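Clavulanic acid biosynthesis oligopeptide binding protein 2 (Streptomyces clavuligerus, PDB 2WOL) probably binds oligopeptides as an extracellular solute-binding protein belonging to the biosynthetic pathway of the beta-lactamase inhibitor clavulanic acid. Local coordinates at residues H122-V127 against E159-V164. Sequence-based numbering, arbitrary orientation.
Sequences HAVQRV and EPLRSV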
ATOM      1  N   HIS A 122     -12.241   7.234  19.975  1.00  8.45           N
ATOM      2  CA  HIS A 122     -11.274   6.489  20.771  1.00  7.74           C
ATOM      3  C   HIS A 122     -10.232   5.787  19.898  1.00  7.77           C
ATOM      4  O   HIS A 122      -9.040   5.826  20.204  1.00  7.40           O
ATOM      5  CB  HIS A 122     -11.939   5.491  21.723  1.00  7.99           C
ATOM      6  CG  HIS A 122     -10.961   4.804  22.622  1.00  8.23           C
ATOM      7  ND1 HIS A 122     -10.320   5.460  23.653  1.00  9.63           N
ATOM      8  CD2 HIS A 122     -10.476   3.541  22.618  1.00  8.24           C
ATOM      9  CE1 HIS A 122      -9.496   4.622  24.255  1.00  9.54           C
ATOM     10  NE2 HIS A 122      -9.569   3.452  23.646  1.00  9.08           N
ATOM     11  N   ALA A 123     -10.686   5.167  18.811  1.00  7.51           N
ATOM     12  CA  ALA A 123      -9.788   4.516  17.858  1.00  7.61           C
ATOM     13  C   ALA A 123      -8.757   5.495  17.296  1.00  7.54           C
ATOM     14  O   ALA A 123      -7.560   5.189  17.250  1.00  7.74           O
ATOM     15  CB  ALA A 123     -10.587   3.885  16.734  1.00  7.54           C
ATOM     16  N   VAL A 124      -9.223   6.670  16.886  1.00  7.85           N
ATOM     17  CA  VAL A 124      -8.343   7.704  16.351  1.00  8.30           C
ATOM     18  C   VAL A 124      -7.372   8.202  17.434  1.00  8.55           C
ATOM     19  O   VAL A 124      -6.185   8.408  17.173  1.00  8.63           O
ATOM     20  CB  VAL A 124      -9.161   8.862  15.724  1.00  8.61           C
ATOM     21  CG1 VAL A 124      -8.263  10.013  15.328  1.00  9.05           C
ATOM     22  CG2 VAL A 124      -9.940   8.352  14.510  1.00  8.51           C
ATOM     23  N   GLN A 125      -7.883   8.370  18.651  1.00  8.49           N
ATOM     24  CA  GLN A 125      -7.049   8.776  19.780  1.00  8.88           C
ATOM     25  C   GLN A 125      -5.950   7.761  20.081  1.00  8.84           C
ATOM     26  O   GLN A 125      -4.818   8.151  20.378  1.00  8.70           O
ATOM     27  CB  GLN A 125      -7.911   9.028  21.016  1.00  9.08           C
ATOM     28  CG  GLN A 125      -8.685  10.327  20.925  1.00  8.92           C
ATOM     29  CD  GLN A 125      -9.651  10.566  22.073  1.00  9.33           C
ATOM     30  OE1 GLN A 125     -10.207  11.654  22.184  1.00 11.79           O
ATOM     31  NE2 GLN A 125      -9.880   9.551  22.903  1.00 11.10           N
ATOM     32  N   ARG A 126      -6.280   6.470  19.993  1.00  9.12           N
ATOM     33  CA  ARG A 126      -5.319   5.383  20.215  1.00  9.22           C
ATOM     34  C   ARG A 126      -4.061   5.507  19.360  1.00  9.04           C
ATOM     35  O   ARG A 126      -2.961   5.190  19.814  1.00  9.51           O
ATOM     36  CB  ARG A 126      -5.966   4.020  19.946  1.00  9.65           C
ATOM     37  CG  ARG A 126      -6.974   3.590  20.979  1.00 10.11           C
ATOM     38  CD  ARG A 126      -7.620   2.282  20.575  1.00  8.96           C
ATOM     39  NE  ARG A 126      -6.903   1.120  21.098  1.00  8.62           N
ATOM     40  CZ  ARG A 126      -6.306   0.184  20.361  1.00  8.09           C
ATOM     41  NH1 ARG A 126      -6.307   0.248  19.032  1.00  7.29           N
ATOM     42  NH2 ARG A 126      -5.694  -0.823  20.962  1.00  7.82           N
ATOM     43  N   VAL A 127      -4.234   5.946  18.116  1.00  8.84           N
ATOM     44  CA  VAL A 127      -3.113   6.123  17.190  1.00  9.18           C
ATOM     45  C   VAL A 127      -2.023   7.027  17.786  1.00  9.15           C
ATOM     46  O   VAL A 127      -0.831   6.838  17.522  1.00  8.94           O
ATOM     47  CB  VAL A 127      -3.603   6.664  15.823  1.00  9.13           C
ATOM     48  CG1 VAL A 127      -2.431   6.981  14.892  1.00  9.68           C
ATOM     49  CG2 VAL A 127      -4.559   5.667  15.168  1.00  9.86           C
ATOM     50  N   GLU A 159      -9.001  13.358  28.888  1.00 15.01           N
ATOM     51  CA  GLU A 159      -9.584  14.440  28.107  1.00 15.09           C
ATOM     52  C   GLU A 159      -9.521  14.082  26.626  1.00 14.82           C
ATOM     53  O   GLU A 159      -8.448  13.769  26.108  1.00 14.14           O
ATOM     54  CB  GLU A 159      -8.868  15.761  28.360  1.00 15.53           C
ATOM     55  CG  GLU A 159      -9.575  16.942  27.717  1.00 17.25           C
ATOM     56  CD  GLU A 159      -8.806  18.238  27.839  1.00 19.58           C
ATOM     57  OE1 GLU A 159      -7.609  18.204  28.199  1.00 21.23           O
ATOM     58  OE2 GLU A 159      -9.407  19.300  27.569  1.00 21.65           O
ATOM     59  N   PRO A 160     -10.677  14.093  25.944  1.00 14.83           N
ATOM     60  CA  PRO A 160     -10.681  13.776  24.522  1.00 14.87           C
ATOM     61  C   PRO A 160      -9.830  14.720  23.682  1.00 14.80           C
ATOM     62  O   PRO A 160      -9.573  15.862  24.074  1.00 14.62           O
ATOM     63  CB  PRO A 160     -12.157  13.921  24.134  1.00 15.08           C
ATOM     64  CG  PRO A 160     -12.902  13.706  25.406  1.00 15.23           C
ATOM     65  CD  PRO A 160     -12.040  14.350  26.445  1.00 15.04           C
ATOM     66  N   LEU A 161      -9.391  14.216  22.534  1.00 14.54           N
ATOM     67  CA  LEU A 161      -8.717  15.013  21.527  1.00 14.75           C
ATOM     68  C   LEU A 161      -9.628  16.183  21.145  1.00 14.60           C
ATOM     69  O   LEU A 161     -10.793  15.986  20.801  1.00 14.51           O
ATOM     70  CB  LEU A 161      -8.421  14.114  20.324  1.00 14.92           C
ATOM     71  CG  LEU A 161      -7.566  14.533  19.131  1.00 15.75           C
ATOM     72  CD1 LEU A 161      -6.220  15.099  19.530  1.00 15.59           C
ATOM     73  CD2 LEU A 161      -7.385  13.321  18.234  1.00 14.67           C
ATOM     74  N   ARG A 162      -9.098  17.397  21.233  1.00 14.49           N
ATOM     75  CA  ARG A 162      -9.921  18.599  21.088  1.00 14.52           C
ATOM     76  C   ARG A 162     -10.354  18.883  19.659  1.00 14.11           C
ATOM     77  O   ARG A 162     -11.280  19.666  19.421  1.00 14.22           O
ATOM     78  CB  ARG A 162      -9.208  19.805  21.679  1.00 14.89           C
ATOM     79  CG  ARG A 162      -9.163  19.753  23.179  1.00 15.94           C
ATOM     80  CD  ARG A 162      -9.182  21.125  23.749  1.00 17.88           C
ATOM     81  NE  ARG A 162      -9.214  21.077  25.202  1.00 17.44           N
ATOM     82  CZ  ARG A 162      -8.829  22.081  25.975  1.00 17.44           C
ATOM     83  NH1 ARG A 162      -8.380  23.200  25.423  1.00 17.39           N
ATOM     84  NH2 ARG A 162      -8.888  21.960  27.292  1.00 17.47           N
ATOM     85  N   SER A 163      -9.682  18.232  18.719  1.00 13.42           N
ATOM     86  CA  SER A 163      -9.988  18.357  17.304  1.00 12.86           C
ATOM     87  C   SER A 163     -11.035  17.341  16.861  1.00 12.73           C
ATOM     88  O   SER A 163     -11.420  17.319  15.694  1.00 12.95           O
ATOM     89  CB  SER A 163      -8.711  18.161  16.495  1.00 12.81           C
ATOM     90  OG  SER A 163      -8.060  16.968  16.894  1.00 12.79           O
ATOM     91  N   VAL A 164     -11.483  16.486  17.779  1.00 12.17           N
ATOM     92  CA  VAL A 164     -12.506  15.494  17.449  1.00 12.07           C
ATOM     93  C   VAL A 164     -13.716  15.667  18.363  1.00 12.53           C
ATOM     94  O   VAL A 164     -13.622  15.475  19.577  1.00 12.61           O
ATOM     95  CB  VAL A 164     -11.992  14.029  17.523  1.00 12.10           C
ATOM     96  CG1 VAL A 164     -13.053  13.087  16.980  1.00 12.03           C
ATOM     97  CG2 VAL A 164     -10.703  13.842  16.735  1.00 11.06           C
TER
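Gln125 lies alongside Leu161, the two side chains sliding past one another in opposite directions, with Gln125 CG 3.8 Å from Leu161 CB. That CG stands anti to the carbonyl carbon (chi1 -74°) and the chain is extended beyond it, which carries the amide to the loop backbone. There Gln125 OE1 accepts from Leu161 N at 2.7 Å. The bond is nearly straight at the hydrogen, 165°, yet the donor sits above the plane of the side-chain carbonyl, 38° out of it, and not on a lone pair. Gln125 OE1 also lies 3.2 Å from Pro160 CA. Further along, Val124 CG1 and Leu161 CD2 make a looser apolar contact at 4.5 Å, and Leu144 of helix 140-144 touches both side chains.

Leu161 opens a type I beta turn ending at Val164, where strand 164-166 of a four-stranded antiparallel sheet begins. Pointing away from the helix, Arg162 grips Glu159 side-on, NE and NH2 both reaching OE2; Arg149 pairs with OE1 of the same carboxylate. The contact joins helix 117-127 to the loop leading into an outer strand of that sheet. Between the two segments one neutral amide supplies the polar link, satisfying a backbone N-H at the start of the turn, while Arg121, earlier on the same helix, adds a charged donor to Val164 O and the Arg162-Glu159 pair stays within the loop.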